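PDB 6GIO: amino acid amide racemase from Ochrobactrum anthropi, which belongs to the class-III aminotransferase family of fold-type I enzymes and carries pyridoxal-5'-phosphate in each subunit of its dimer. Local coordinates for residues C[92-97]-C[106-111]; C[145-150]-C[156-161]; C[344-349]-C[353-358]; C[376-381]-C[426-431]. All blocks are in the same frame, centred on the assembly; numbering follows the deposited sequence.

Contact 1: C[92-97]-C[106-111]; sequences EDLLRI and VWFGHS. With PLP (pyridoxal-5'-phosphate), chain G.
L94 of helix 85-97 meets F108 and V106 of strand 104-109. The L94 CB points toward the strand. CG sits beside the backbone N, anti to the carbonyl carbon (chi1 -74°), and carries CD1 out to the strand. CD1 does the touching: it lies 4.0 Å from F108 CE1 and 4.3 Å from V106 CG1. It approaches the phenyl ring obliquely. L94 also packs on L310 of helix 300-315. One helical residue on, L95 slides past V106 in the opposite direction, and its CG is 4.0 Å from V106 CG2. V106 thus uses both branches, CG1 for L94 and CG2 for L95. Its CG1 also stands over one face of the F108 ring, toward the rim, 3.9 Å above the plane.

The helix and strand axes pass 9.9 Å apart at 122°. The strand is an edge strand of its sheet within this chain, and V106 has backbone hydrogen bonds to the second subunit. Just past the strand, S111 belongs to the PLP pocket and N-caps helix 112-127, its OG taking the N-H of D114. S111 CB lies 3.4 Å from PLP O1P. No hydrogen bond or salt bridge crosses between the two segments. Their cohesion is therefore apolar, from aliphatic branches and one aromatic ring.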
loop_
_atom_site.group_PDB
_atom_site.type_symbol
_atom_site.label_atom_id
_atom_site.label_comp_id
_atom_site.label_asym_id
_atom_site.label_seq_id
_atom_site.Cartn_x
_atom_site.Cartn_y
_atom_site.Cartn_z
ATOM N N GLU C 92 8.512 1.528 -18.658
ATOM C CA GLU C 92 8.682 1.546 -20.119
ATOM C C GLU C 92 7.669 0.603 -20.764
ATOM O O GLU C 92 7.026 0.960 -21.763
ATOM C CB GLU C 92 10.123 1.134 -20.516
ATOM C CG GLU C 92 11.185 2.165 -20.217
ATOM C CD GLU C 92 12.605 1.607 -20.229
ATOM O OE1 GLU C 92 12.794 0.382 -20.153
ATOM O OE2 GLU C 92 13.554 2.415 -20.246
ATOM N N ASP C 93 7.507 -0.602 -20.180
ATOM C CA ASP C 93 6.481 -1.561 -20.661
ATOM C C ASP C 93 5.064 -0.982 -20.633
ATOM O O ASP C 93 4.295 -1.169 -21.604
ATOM C CB ASP C 93 6.408 -2.847 -19.842
ATOM C CG ASP C 93 7.656 -3.709 -19.950
ATOM O OD1 ASP C 93 8.492 -3.465 -20.832
ATOM O OD2 ASP C 93 7.818 -4.636 -19.104
ATOM N N LEU C 94 4.702 -0.323 -19.518
ATOM C CA LEU C 94 3.339 0.224 -19.358
ATOM C C LEU C 94 3.124 1.378 -20.319
ATOM O O LEU C 94 2.021 1.543 -20.858
ATOM C CB LEU C 94 3.105 0.683 -17.946
ATOM C CG LEU C 94 2.919 -0.466 -16.927
ATOM C CD1 LEU C 94 3.047 0.061 -15.507
ATOM C CD2 LEU C 94 1.578 -1.122 -17.112
ATOM N N LEU C 95 4.142 2.188 -20.528
ATOM C CA LEU C 95 4.018 3.249 -21.585
ATOM C C LEU C 95 3.825 2.664 -22.974
ATOM O O LEU C 95 2.975 3.120 -23.722
ATOM C CB LEU C 95 5.204 4.200 -21.579
ATOM C CG LEU C 95 5.193 5.026 -20.295
ATOM C CD1 LEU C 95 6.423 5.911 -20.155
ATOM C CD2 LEU C 95 3.939 5.853 -20.187
ATOM N N ARG C 96 4.587 1.638 -23.309
ATOM C CA ARG C 96 4.468 0.988 -24.584
ATOM C C ARG C 96 3.094 0.332 -24.781
ATOM O O ARG C 96 2.524 0.466 -25.835
ATOM C CB ARG C 96 5.590 -0.065 -24.720
ATOM C CG ARG C 96 5.663 -0.800 -26.056
ATOM C CD ARG C 96 6.805 -1.834 -26.087
ATOM N NE ARG C 96 6.813 -2.670 -24.878
ATOM C CZ ARG C 96 6.108 -3.792 -24.704
ATOM N NH1 ARG C 96 5.329 -4.279 -25.675
ATOM N NH2 ARG C 96 6.188 -4.439 -23.548
ATOM N N ILE C 97 2.567 -0.392 -23.786
ATOM C CA ILE C 97 1.291 -1.083 -23.992
ATOM C C ILE C 97 0.033 -0.221 -23.816
ATOM O O ILE C 97 -1.076 -0.675 -24.068
ATOM C CB ILE C 97 1.158 -2.360 -23.117
ATOM C CG1 ILE C 97 0.931 -2.043 -21.649
ATOM C CG2 ILE C 97 2.358 -3.262 -23.322
ATOM C CD1 ILE C 97 0.367 -3.220 -20.844
ATOM N N VAL C 106 5.044 7.509 -15.119
ATOM C CA VAL C 106 4.490 6.426 -14.331
ATOM C C VAL C 106 4.890 6.566 -12.866
ATOM O O VAL C 106 6.050 6.816 -12.537
ATOM C CB VAL C 106 5.033 5.110 -14.825
ATOM C CG1 VAL C 106 4.315 3.949 -14.134
ATOM C CG2 VAL C 106 4.866 5.067 -16.334
ATOM N N TRP C 107 3.917 6.449 -11.996
ATOM C CA TRP C 107 4.163 6.373 -10.571
ATOM C C TRP C 107 3.784 4.989 -10.201
ATOM O O TRP C 107 2.841 4.486 -10.724
ATOM C CB TRP C 107 3.244 7.375 -9.858
ATOM C CG TRP C 107 3.118 7.286 -8.370
ATOM C CD1 TRP C 107 3.788 8.032 -7.471
ATOM C CD2 TRP C 107 2.189 6.463 -7.616
ATOM N NE1 TRP C 107 3.374 7.705 -6.195
ATOM C CE2 TRP C 107 2.382 6.760 -6.258
ATOM C CE3 TRP C 107 1.214 5.498 -7.966
ATOM C CZ2 TRP C 107 1.639 6.148 -5.232
ATOM C CZ3 TRP C 107 0.480 4.862 -6.908
ATOM C CH2 TRP C 107 0.722 5.202 -5.574
ATOM N N PHE C 108 4.477 4.405 -9.240
ATOM C CA PHE C 108 4.133 3.086 -8.700
ATOM C C PHE C 108 3.661 3.099 -7.263
ATOM O O PHE C 108 4.144 3.897 -6.456
ATOM C CB PHE C 108 5.362 2.189 -8.754
ATOM C CG PHE C 108 5.713 1.739 -10.138
ATOM C CD1 PHE C 108 4.871 0.864 -10.836
ATOM C CD2 PHE C 108 6.867 2.221 -10.771
ATOM C CE1 PHE C 108 5.170 0.463 -12.127
ATOM C CE2 PHE C 108 7.193 1.789 -12.048
ATOM C CZ PHE C 108 6.341 0.929 -12.741
ATOM N N GLY C 109 2.780 2.154 -6.917
ATOM C CA GLY C 109 2.363 2.001 -5.525
ATOM C C GLY C 109 2.124 0.546 -5.252
ATOM O O GLY C 109 2.645 -0.314 -5.979
ATOM N N HIS C 110 1.379 0.266 -4.195
ATOM C CA HIS C 110 1.135 -1.124 -3.781
ATOM C C HIS C 110 -0.236 -1.632 -4.009
ATOM O O HIS C 110 -0.449 -2.842 -3.925
ATOM C CB HIS C 110 1.350 -1.247 -2.296
ATOM C CG HIS C 110 2.663 -0.748 -1.861
ATOM N ND1 HIS C 110 3.844 -1.303 -2.315
ATOM C CD2 HIS C 110 3.002 0.246 -1.012
ATOM C CE1 HIS C 110 4.854 -0.690 -1.726
ATOM N NE2 HIS C 110 4.373 0.273 -0.961
ATOM N N SER C 111 -1.194 -0.730 -4.235
ATOM C CA SER C 111 -2.610 -1.116 -4.244
ATOM C C SER C 111 -3.459 -0.221 -5.142
ATOM O O SER C 111 -3.055 0.871 -5.488
ATOM C CB SER C 111 -3.223 -1.133 -2.817
ATOM O OG SER C 111 -3.362 0.178 -2.196
HETATM N N1 PLP G . -10.391 0.353 -8.092
HETATM C C2 PLP G . -11.104 -0.704 -8.556
HETATM C C2A PLP G . -11.957 -0.623 -9.784
HETATM C C3 PLP G . -11.083 -2.004 -7.838
HETATM O O3 PLP G . -11.798 -3.035 -8.304
HETATM C C4 PLP G . -10.245 -2.167 -6.634
HETATM C C4A PLP G . -10.204 -3.477 -5.915
HETATM C C5 PLP G . -9.487 -0.935 -6.218
HETATM C C6 PLP G . -9.616 0.247 -6.979
HETATM C C5A PLP G . -8.640 -0.962 -4.956
HETATM O O4P PLP G . -7.654 -2.001 -4.912
HETATM P P PLP G . -7.039 -2.500 -3.526
HETATM O O1P PLP G . -5.764 -3.146 -3.972
HETATM O O2P PLP G . -8.030 -3.485 -2.933
HETATM O O3P PLP G . -6.801 -1.242 -2.704
#

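Contact 2: C[145-150]-C[156-161]; sequences GSMGIS and THTLPR
This is a mixed contact, one backbone hydrogen bond with side-chain packing on both flanks. It joins helix 144-147 and the residues after it to the loop that leads to strand 164-167. At its centre R161 N donates to G148 O at 3.0 Å. The bond is bent, 140° at the hydrogen. P160 CB lies 3.6 Å from the same G148 O.

R161 has CG anti to its own N (chi1 -168°) and an extended chain. It runs beside I149, with CD 3.8 Å from I149 CG2. At its end a water bridges the segments: it accepts from R161 NH1, at the edge of the guanidinium, and donates to G145 O.

On the other flank M147 crosses H157 and T158 at about a right angle. Its SD approaches the edge of the imidazole, 3.9 Å from H157 CE1, a sulfur-aromatic contact. The bend at chi3 (73°) turns CE to T158 CB, at 4.0 Å. H157 ND1 and T158 OG1 share a hydrogen bond of 2.8 Å. R121 of the second subunit packs on M147 and H157, so this flank lies at the dimer interface. M147 to S150 form a type I beta turn, S150 N bonding M147 O, in the PLP-binding part of a fold-type I enzyme.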
loop_
_atom_site.group_PDB
_atom_site.type_symbol
_atom_site.label_atom_id
_atom_site.label_comp_id
_atom_site.label_asym_id
_atom_site.label_seq_id
_atom_site.Cartn_x
_atom_site.Cartn_y
_atom_site.Cartn_z
ATOM N N GLY C 145 -8.304 8.722 0.934
ATOM C CA GLY C 145 -8.459 9.569 -0.283
ATOM C C GLY C 145 -9.233 8.869 -1.422
ATOM O O GLY C 145 -10.031 9.481 -2.151
ATOM N N SER C 146 -9.014 7.564 -1.563
ATOM C CA SER C 146 -9.632 6.810 -2.636
ATOM C C SER C 146 -11.112 6.444 -2.326
ATOM O O SER C 146 -11.999 6.483 -3.220
ATOM C CB SER C 146 -8.771 5.576 -2.922
ATOM O OG SER C 146 -8.520 4.806 -1.739
ATOM N N MET C 147 -11.380 6.105 -1.062
ATOM C CA MET C 147 -12.744 5.865 -0.587
ATOM C C MET C 147 -13.567 7.156 -0.673
ATOM O O MET C 147 -14.762 7.131 -0.968
ATOM C CB MET C 147 -12.702 5.363 0.846
ATOM C CG MET C 147 -14.053 5.084 1.467
ATOM S SD MET C 147 -13.858 4.445 3.154
ATOM C CE MET C 147 -13.356 5.930 4.015
ATOM N N GLY C 148 -12.908 8.284 -0.442
ATOM C CA GLY C 148 -13.543 9.600 -0.542
ATOM C C GLY C 148 -14.195 9.940 -1.873
ATOM O O GLY C 148 -15.129 10.747 -1.922
ATOM N N ILE C 149 -13.695 9.359 -2.950
ATOM C CA ILE C 149 -14.271 9.601 -4.286
ATOM C C ILE C 149 -15.102 8.399 -4.751
ATOM O O ILE C 149 -15.561 8.363 -5.871
ATOM C CB ILE C 149 -13.185 9.964 -5.315
ATOM C CG1 ILE C 149 -12.140 8.852 -5.417
ATOM C CG2 ILE C 149 -12.529 11.279 -4.942
ATOM C CD1 ILE C 149 -11.467 8.789 -6.764
ATOM N N SER C 150 -15.306 7.426 -3.868
ATOM C CA SER C 150 -16.039 6.234 -4.208
ATOM C C SER C 150 -17.534 6.390 -3.935
ATOM O O SER C 150 -17.925 7.142 -3.060
ATOM C CB SER C 150 -15.483 5.058 -3.417
ATOM O OG SER C 150 -14.147 4.783 -3.843
ATOM N N THR C 156 -20.552 4.033 2.893
ATOM C CA THR C 156 -21.446 5.126 3.308
ATOM C C THR C 156 -21.380 5.367 4.830
ATOM O O THR C 156 -22.083 6.232 5.358
ATOM C CB THR C 156 -22.901 4.827 2.910
ATOM O OG1 THR C 156 -23.329 3.599 3.525
ATOM C CG2 THR C 156 -23.037 4.730 1.384
ATOM N N HIS C 157 -20.557 4.591 5.541
ATOM C CA HIS C 157 -20.281 4.896 6.942
ATOM C C HIS C 157 -19.483 6.217 7.093
ATOM O O HIS C 157 -19.406 6.740 8.181
ATOM C CB HIS C 157 -19.557 3.721 7.635
ATOM C CG HIS C 157 -18.402 3.185 6.854
ATOM N ND1 HIS C 157 -17.321 3.966 6.480
ATOM C CD2 HIS C 157 -18.166 1.945 6.362
ATOM C CE1 HIS C 157 -16.480 3.223 5.780
ATOM N NE2 HIS C 157 -16.969 1.998 5.691
ATOM N N THR C 158 -18.927 6.751 5.996
ATOM C CA THR C 158 -18.041 7.931 6.018
ATOM C C THR C 158 -18.448 8.873 4.890
ATOM O O THR C 158 -18.737 8.424 3.769
ATOM C CB THR C 158 -16.556 7.501 5.811
ATOM O OG1 THR C 158 -16.220 6.517 6.794
ATOM C CG2 THR C 158 -15.575 8.698 5.911
ATOM N N LEU C 159 -18.476 10.168 5.174
ATOM C CA LEU C 159 -18.909 11.150 4.179
ATOM C C LEU C 159 -17.940 11.217 3.019
ATOM O O LEU C 159 -16.752 11.047 3.202
ATOM C CB LEU C 159 -19.028 12.537 4.833
ATOM C CG LEU C 159 -20.212 12.779 5.793
ATOM C CD1 LEU C 159 -20.207 14.217 6.236
ATOM C CD2 LEU C 159 -21.566 12.454 5.162
ATOM N N PRO C 160 -18.431 11.474 1.809
ATOM C CA PRO C 160 -17.448 11.670 0.744
ATOM C C PRO C 160 -16.610 12.927 0.875
ATOM O O PRO C 160 -16.975 13.865 1.542
ATOM C CB PRO C 160 -18.302 11.803 -0.531
ATOM C CG PRO C 160 -19.721 11.546 -0.120
ATOM C CD PRO C 160 -19.807 11.752 1.354
ATOM N N ARG C 161 -15.478 12.904 0.195
ATOM C CA ARG C 161 -14.690 14.078 -0.128
ATOM C C ARG C 161 -15.588 15.235 -0.588
ATOM O O ARG C 161 -16.462 15.041 -1.427
ATOM C CB ARG C 161 -13.690 13.685 -1.224
ATOM C CG ARG C 161 -12.608 14.691 -1.499
ATOM C CD ARG C 161 -11.939 14.429 -2.839
ATOM N NE ARG C 161 -10.927 15.446 -3.125
ATOM C CZ ARG C 161 -9.687 15.431 -2.632
ATOM N NH1 ARG C 161 -9.297 14.454 -1.821
ATOM N NH2 ARG C 161 -8.837 16.390 -2.948
HETATM O O HOH W 1 -10.685 12.020 -0.997
#

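Contact 3: C[344-349]-C[353-358]; sequences GDVRGR and IGVDLV
D356 OD2 is gripped by both terminal nitrogens of R347. R347 NH2 donates to it at 2.8 Å and R347 NH1 at 3.1 Å. The guanidinium comes end-on and holds OD2 nearly in its own plane. The carboxylate is turned by 68° against it and is met on its anti side, somewhat out of its plane. R347 NH1 also donates to D345 OD2 at 3.0 Å, on the anti lone pair. One arginine therefore ties together two aspartates on the same face of the sheet. Its chi1 of 50° sets CG between the backbone N and the carbonyl carbon, and the chain then runs extended to NE. R174 forms a second salt bridge to D356 OD2, and G212 O accepts from R347 NH2.

The backbones form an antiparallel hairpin, with axes 4.7 Å apart. R347 and G354 are a hydrogen-bonded pair: R347 N to G354 O and G354 N to R347 O, the latter 2.8 Å and almost straight. At the end away from the hairpin turn G344 and D345 both face D356, a classic beta bulge. G344 N donates to D356 O at 2.8 Å, nearly along the C=O axis.

The other face is apolar. V346 CG1 lies 4.2 Å from I353 CG2, the two side chains side by side. V346 CG2 meets V355 CG2 at 4.3 Å. L333 of helix 318-339 covers V346 and I353. The hairpin is thus two-faced. On the charged face R347 lies between D345 and D356, and its positive charge, with that of R174 at D356, probably offsets the repulsion between the two carboxylates.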
loop_
_atom_site.group_PDB
_atom_site.type_symbol
_atom_site.label_atom_id
_atom_site.label_comp_id
_atom_site.label_asym_id
_atom_site.label_seq_id
_atom_site.Cartn_x
_atom_site.Cartn_y
_atom_site.Cartn_z
ATOM N N GLY C 344 -30.807 -14.514 -13.372
ATOM C CA GLY C 344 -31.472 -13.475 -14.167
ATOM C C GLY C 344 -30.642 -12.911 -15.302
ATOM O O GLY C 344 -31.197 -12.490 -16.342
ATOM N N ASP C 345 -29.319 -12.866 -15.127
ATOM C CA ASP C 345 -28.427 -12.276 -16.148
ATOM C C ASP C 345 -27.036 -12.880 -15.982
ATOM O O ASP C 345 -26.648 -13.294 -14.887
ATOM C CB ASP C 345 -28.359 -10.759 -15.951
ATOM C CG ASP C 345 -27.835 -9.995 -17.175
ATOM O OD1 ASP C 345 -27.876 -10.501 -18.315
ATOM O OD2 ASP C 345 -27.410 -8.840 -16.976
ATOM N N VAL C 346 -26.310 -12.944 -17.094
ATOM C CA VAL C 346 -24.915 -13.290 -17.122
ATOM C C VAL C 346 -24.309 -12.187 -17.957
ATOM O O VAL C 346 -24.688 -12.014 -19.111
ATOM C CB VAL C 346 -24.657 -14.687 -17.779
ATOM C CG1 VAL C 346 -23.153 -14.971 -17.865
ATOM C CG2 VAL C 346 -25.362 -15.800 -17.001
ATOM N N ARG C 347 -23.424 -11.381 -17.360
ATOM C CA ARG C 347 -22.893 -10.186 -18.078
ATOM C C ARG C 347 -21.423 -10.068 -17.781
ATOM O O ARG C 347 -20.886 -10.759 -16.923
ATOM C CB ARG C 347 -23.656 -8.909 -17.690
ATOM C CG ARG C 347 -23.801 -8.679 -16.180
ATOM C CD ARG C 347 -24.415 -7.307 -15.827
ATOM N NE ARG C 347 -24.518 -7.169 -14.371
ATOM C CZ ARG C 347 -25.610 -7.433 -13.657
ATOM N NH1 ARG C 347 -26.718 -7.817 -14.239
ATOM N NH2 ARG C 347 -25.594 -7.330 -12.349
ATOM N N GLY C 348 -20.752 -9.220 -18.517
ATOM C CA GLY C 348 -19.323 -9.062 -18.315
ATOM C C GLY C 348 -18.613 -8.927 -19.624
ATOM O O GLY C 348 -19.247 -8.735 -20.668
ATOM N N ARG C 349 -17.294 -9.001 -19.576
ATOM C CA ARG C 349 -16.530 -9.153 -20.785
ATOM C C ARG C 349 -15.432 -10.123 -20.517
ATOM O O ARG C 349 -14.782 -10.039 -19.457
ATOM C CB ARG C 349 -15.938 -7.864 -21.246
ATOM C CG ARG C 349 -16.893 -6.749 -21.492
ATOM C CD ARG C 349 -16.105 -5.680 -22.216
ATOM N NE ARG C 349 -16.860 -4.459 -22.505
ATOM C CZ ARG C 349 -17.589 -4.256 -23.592
ATOM N NH1 ARG C 349 -17.718 -5.217 -24.496
ATOM N NH2 ARG C 349 -18.207 -3.088 -23.780
ATOM N N ILE C 353 -16.786 -11.855 -15.287
ATOM C CA ILE C 353 -18.119 -12.348 -15.483
ATOM C C ILE C 353 -18.934 -12.251 -14.233
ATOM O O ILE C 353 -18.484 -12.676 -13.170
ATOM C CB ILE C 353 -18.085 -13.838 -15.967
ATOM C CG1 ILE C 353 -17.476 -13.888 -17.361
ATOM C CG2 ILE C 353 -19.480 -14.448 -15.979
ATOM C CD1 ILE C 353 -16.867 -15.241 -17.713
ATOM N N GLY C 354 -20.148 -11.719 -14.387
ATOM C CA GLY C 354 -21.107 -11.626 -13.284
ATOM C C GLY C 354 -22.372 -12.401 -13.568
ATOM O O GLY C 354 -22.858 -12.395 -14.693
ATOM N N VAL C 355 -22.902 -13.051 -12.540
ATOM C CA VAL C 355 -24.198 -13.711 -12.619
ATOM C C VAL C 355 -25.205 -13.117 -11.634
ATOM O O VAL C 355 -25.104 -13.320 -10.432
ATOM C CB VAL C 355 -24.052 -15.234 -12.362
ATOM C CG1 VAL C 355 -25.406 -15.932 -12.503
ATOM C CG2 VAL C 355 -23.056 -15.839 -13.337
ATOM N N ASP C 356 -26.213 -12.406 -12.148
ATOM C CA ASP C 356 -27.146 -11.664 -11.315
ATOM C C ASP C 356 -28.309 -12.568 -10.814
ATOM O O ASP C 356 -29.119 -13.060 -11.613
ATOM C CB ASP C 356 -27.673 -10.495 -12.142
ATOM C CG ASP C 356 -28.370 -9.487 -11.308
ATOM O OD1 ASP C 356 -29.225 -9.899 -10.496
ATOM O OD2 ASP C 356 -28.008 -8.300 -11.425
ATOM N N LEU C 357 -28.363 -12.836 -9.520
ATOM C CA LEU C 357 -29.368 -13.703 -8.962
ATOM C C LEU C 357 -30.617 -12.901 -8.592
ATOM O O LEU C 357 -30.524 -11.844 -7.956
ATOM C CB LEU C 357 -28.844 -14.401 -7.708
ATOM C CG LEU C 357 -27.533 -15.134 -7.885
ATOM C CD1 LEU C 357 -27.119 -15.770 -6.597
ATOM C CD2 LEU C 357 -27.644 -16.194 -8.969
ATOM N N VAL C 358 -31.771 -13.394 -9.017
ATOM C CA VAL C 358 -33.038 -12.678 -8.818
ATOM C C VAL C 358 -34.088 -13.577 -8.164
ATOM O O VAL C 358 -34.192 -14.744 -8.492
ATOM C CB VAL C 358 -33.596 -12.147 -10.127
ATOM C CG1 VAL C 358 -32.655 -11.106 -10.752
ATOM C CG2 VAL C 358 -33.872 -13.279 -11.116
#

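Contact 4: C[376-381]-C[426-431]; sequences IYRGYQ and GKVADS
A Schellman motif ends helix 406-424, with G426 at C-prime and positive phi. The chain that leaves it lays V428 against helix 369-382. V428 is the one residue of 426-431 that touches 376-381, and it uses both methyl groups. Its CG1 lies 4.1 Å from Y377 CD2, and its CG2 lies 4.3 Å from R378 CB. The approach to the phenol ring is oblique. Y377 has CG anti to the backbone N (chi1 177°), which swings the ring out from the helix to V428. V428 also packs on V423 of helix 406-424, and Y377 packs on D432 and V433 of helix 431-434.

R378 gives its CB to the contact and its guanidinium to other partners. NH1 donates to Q381 OE1 at 2.9 Å, one turn along the helix. The amide oxygen lies in the guanidinium plane, but the nitrogen stands above the carbonyl plane, 59° out of it, so no lone pair is pointed at it.

Between the two segments the contact is small and apolar, and no hydrogen bond crosses. Around this patch, a salt bridge from R378 NE to D422 ties helix 369-382 to helix 406-424. K374 of helix 369-382 bonds V428 O and forms a salt bridge with D430, whose side chain is poorly ordered.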
loop_
_atom_site.group_PDB
_atom_site.type_symbol
_atom_site.label_atom_id
_atom_site.label_comp_id
_atom_site.label_asym_id
_atom_site.label_seq_id
_atom_site.Cartn_x
_atom_site.Cartn_y
_atom_site.Cartn_z
ATOM N N ILE C 376 -22.304 -19.670 -2.633
ATOM C CA ILE C 376 -20.830 -19.635 -2.483
ATOM C C ILE C 376 -20.329 -20.758 -1.550
ATOM O O ILE C 376 -19.322 -21.421 -1.823
ATOM C CB ILE C 376 -20.337 -18.308 -1.852
ATOM C CG1 ILE C 376 -20.831 -17.081 -2.619
ATOM C CG2 ILE C 376 -18.833 -18.287 -1.792
ATOM C CD1 ILE C 376 -20.381 -17.000 -4.043
ATOM N N TYR C 377 -21.012 -20.919 -0.418
ATOM C CA TYR C 377 -20.627 -21.947 0.552
ATOM C C TYR C 377 -20.735 -23.349 -0.036
ATOM O O TYR C 377 -19.849 -24.201 0.127
ATOM C CB TYR C 377 -21.505 -21.863 1.779
ATOM C CG TYR C 377 -21.189 -22.934 2.763
ATOM C CD1 TYR C 377 -20.182 -22.758 3.687
ATOM C CD2 TYR C 377 -21.908 -24.121 2.782
ATOM C CE1 TYR C 377 -19.882 -23.737 4.612
ATOM C CE2 TYR C 377 -21.617 -25.109 3.704
ATOM C CZ TYR C 377 -20.597 -24.908 4.610
ATOM O OH TYR C 377 -20.300 -25.888 5.514
ATOM N N ARG C 378 -21.819 -23.611 -0.729
ATOM C CA ARG C 378 -21.950 -24.905 -1.367
ATOM C C ARG C 378 -20.941 -25.073 -2.503
ATOM O O ARG C 378 -20.431 -26.183 -2.721
ATOM C CB ARG C 378 -23.375 -25.119 -1.854
ATOM C CG ARG C 378 -23.669 -26.497 -2.424
ATOM C CD ARG C 378 -23.445 -27.573 -1.365
ATOM N NE ARG C 378 -23.758 -28.900 -1.875
ATOM C CZ ARG C 378 -23.371 -30.036 -1.288
ATOM N NH1 ARG C 378 -22.633 -30.010 -0.181
ATOM N NH2 ARG C 378 -23.688 -31.190 -1.830
ATOM N N GLY C 379 -20.664 -23.995 -3.248
ATOM C CA GLY C 379 -19.566 -24.009 -4.235
ATOM C C GLY C 379 -18.234 -24.473 -3.639
ATOM O O GLY C 379 -17.528 -25.338 -4.168
ATOM N N TYR C 380 -17.888 -23.849 -2.546
ATOM C CA TYR C 380 -16.715 -24.188 -1.788
ATOM C C TYR C 380 -16.704 -25.689 -1.407
ATOM O O TYR C 380 -15.693 -26.360 -1.599
ATOM C CB TYR C 380 -16.652 -23.276 -0.555
ATOM C CG TYR C 380 -15.940 -23.881 0.603
ATOM C CD1 TYR C 380 -14.540 -23.875 0.654
ATOM C CD2 TYR C 380 -16.657 -24.494 1.657
ATOM C CE1 TYR C 380 -13.875 -24.445 1.715
ATOM C CE2 TYR C 380 -15.996 -25.078 2.723
ATOM C CZ TYR C 380 -14.611 -25.043 2.743
ATOM O OH TYR C 380 -13.918 -25.585 3.785
ATOM N N GLN C 381 -17.813 -26.226 -0.914
ATOM C CA GLN C 381 -17.827 -27.664 -0.539
ATOM C C GLN C 381 -17.694 -28.550 -1.775
ATOM O O GLN C 381 -17.138 -29.605 -1.707
ATOM C CB GLN C 381 -19.119 -28.031 0.160
ATOM C CG GLN C 381 -19.354 -27.327 1.442
ATOM C CD GLN C 381 -20.622 -27.859 2.096
ATOM O OE1 GLN C 381 -21.699 -27.799 1.521
ATOM N NE2 GLN C 381 -20.487 -28.384 3.300
ATOM N N GLY C 426 -33.324 -26.365 -0.937
ATOM C CA GLY C 426 -33.272 -26.278 0.515
ATOM C C GLY C 426 -32.336 -27.283 1.187
ATOM O O GLY C 426 -32.653 -27.856 2.227
ATOM N N LYS C 427 -31.154 -27.473 0.621
ATOM C CA LYS C 427 -30.251 -28.488 1.134
ATOM C C LYS C 427 -29.057 -27.917 1.890
ATOM O O LYS C 427 -28.189 -28.683 2.321
ATOM C CB LYS C 427 -29.794 -29.380 -0.009
ATOM C CG LYS C 427 -30.962 -30.060 -0.695
ATOM C CD LYS C 427 -30.484 -31.292 -1.421
ATOM C CE LYS C 427 -30.421 -31.130 -2.930
ATOM N NZ LYS C 427 -31.553 -31.866 -3.571
ATOM N N VAL C 428 -29.048 -26.594 2.094
ATOM C CA VAL C 428 -27.945 -25.904 2.777
ATOM C C VAL C 428 -28.438 -25.142 4.018
ATOM O O VAL C 428 -29.316 -24.308 3.901
ATOM C CB VAL C 428 -27.273 -24.911 1.783
ATOM C CG1 VAL C 428 -26.026 -24.278 2.386
ATOM C CG2 VAL C 428 -26.961 -25.610 0.463
ATOM N N ALA C 429 -27.857 -25.396 5.191
ATOM C CA ALA C 429 -28.297 -24.750 6.456
ATOM C C ALA C 429 -27.978 -23.243 6.569
ATOM O O ALA C 429 -27.047 -22.736 5.920
ATOM C CB ALA C 429 -27.717 -25.485 7.658
ATOM N N ASP C 430 -28.757 -22.556 7.419
ATOM C CA ASP C 430 -28.595 -21.116 7.712
ATOM C C ASP C 430 -27.368 -20.819 8.577
ATOM O O ASP C 430 -26.729 -19.771 8.400
ATOM C CB ASP C 430 -29.841 -20.536 8.426
ATOM C CG ASP C 430 -30.956 -20.108 7.463
ATOM O OD1 ASP C 430 -30.716 -19.865 6.259
ATOM O OD2 ASP C 430 -32.101 -19.991 7.938
ATOM N N SER C 431 -27.062 -21.718 9.520
ATOM C CA SER C 431 -25.926 -21.539 10.457
ATOM C C SER C 431 -24.550 -21.617 9.777
ATOM O O SER C 431 -23.582 -21.039 10.265
ATOM C CB SER C 431 -25.963 -22.589 11.570
ATOM O OG SER C 431 -25.343 -23.775 11.114
#

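How the contacts relate
The four contacts follow one another along the chain, and none touches another. Contacts 1 and 2 lie on the part of the fold that holds the cofactor, with centres 25 Å apart and nearest atoms about 7 Å apart. Contact 1 holds S111 of the PLP pocket. In contact 2 the side chain of I149 is about 9 Å from a PLP. Both also touch the second subunit. Contacts 3 and 4 do not, and both lie on the opposite side of the chain's centre from contact 1. Their centres are 20 Å apart, and strand 352-357 of contact 3 is followed in the chain by helix 369-382 of contact 4.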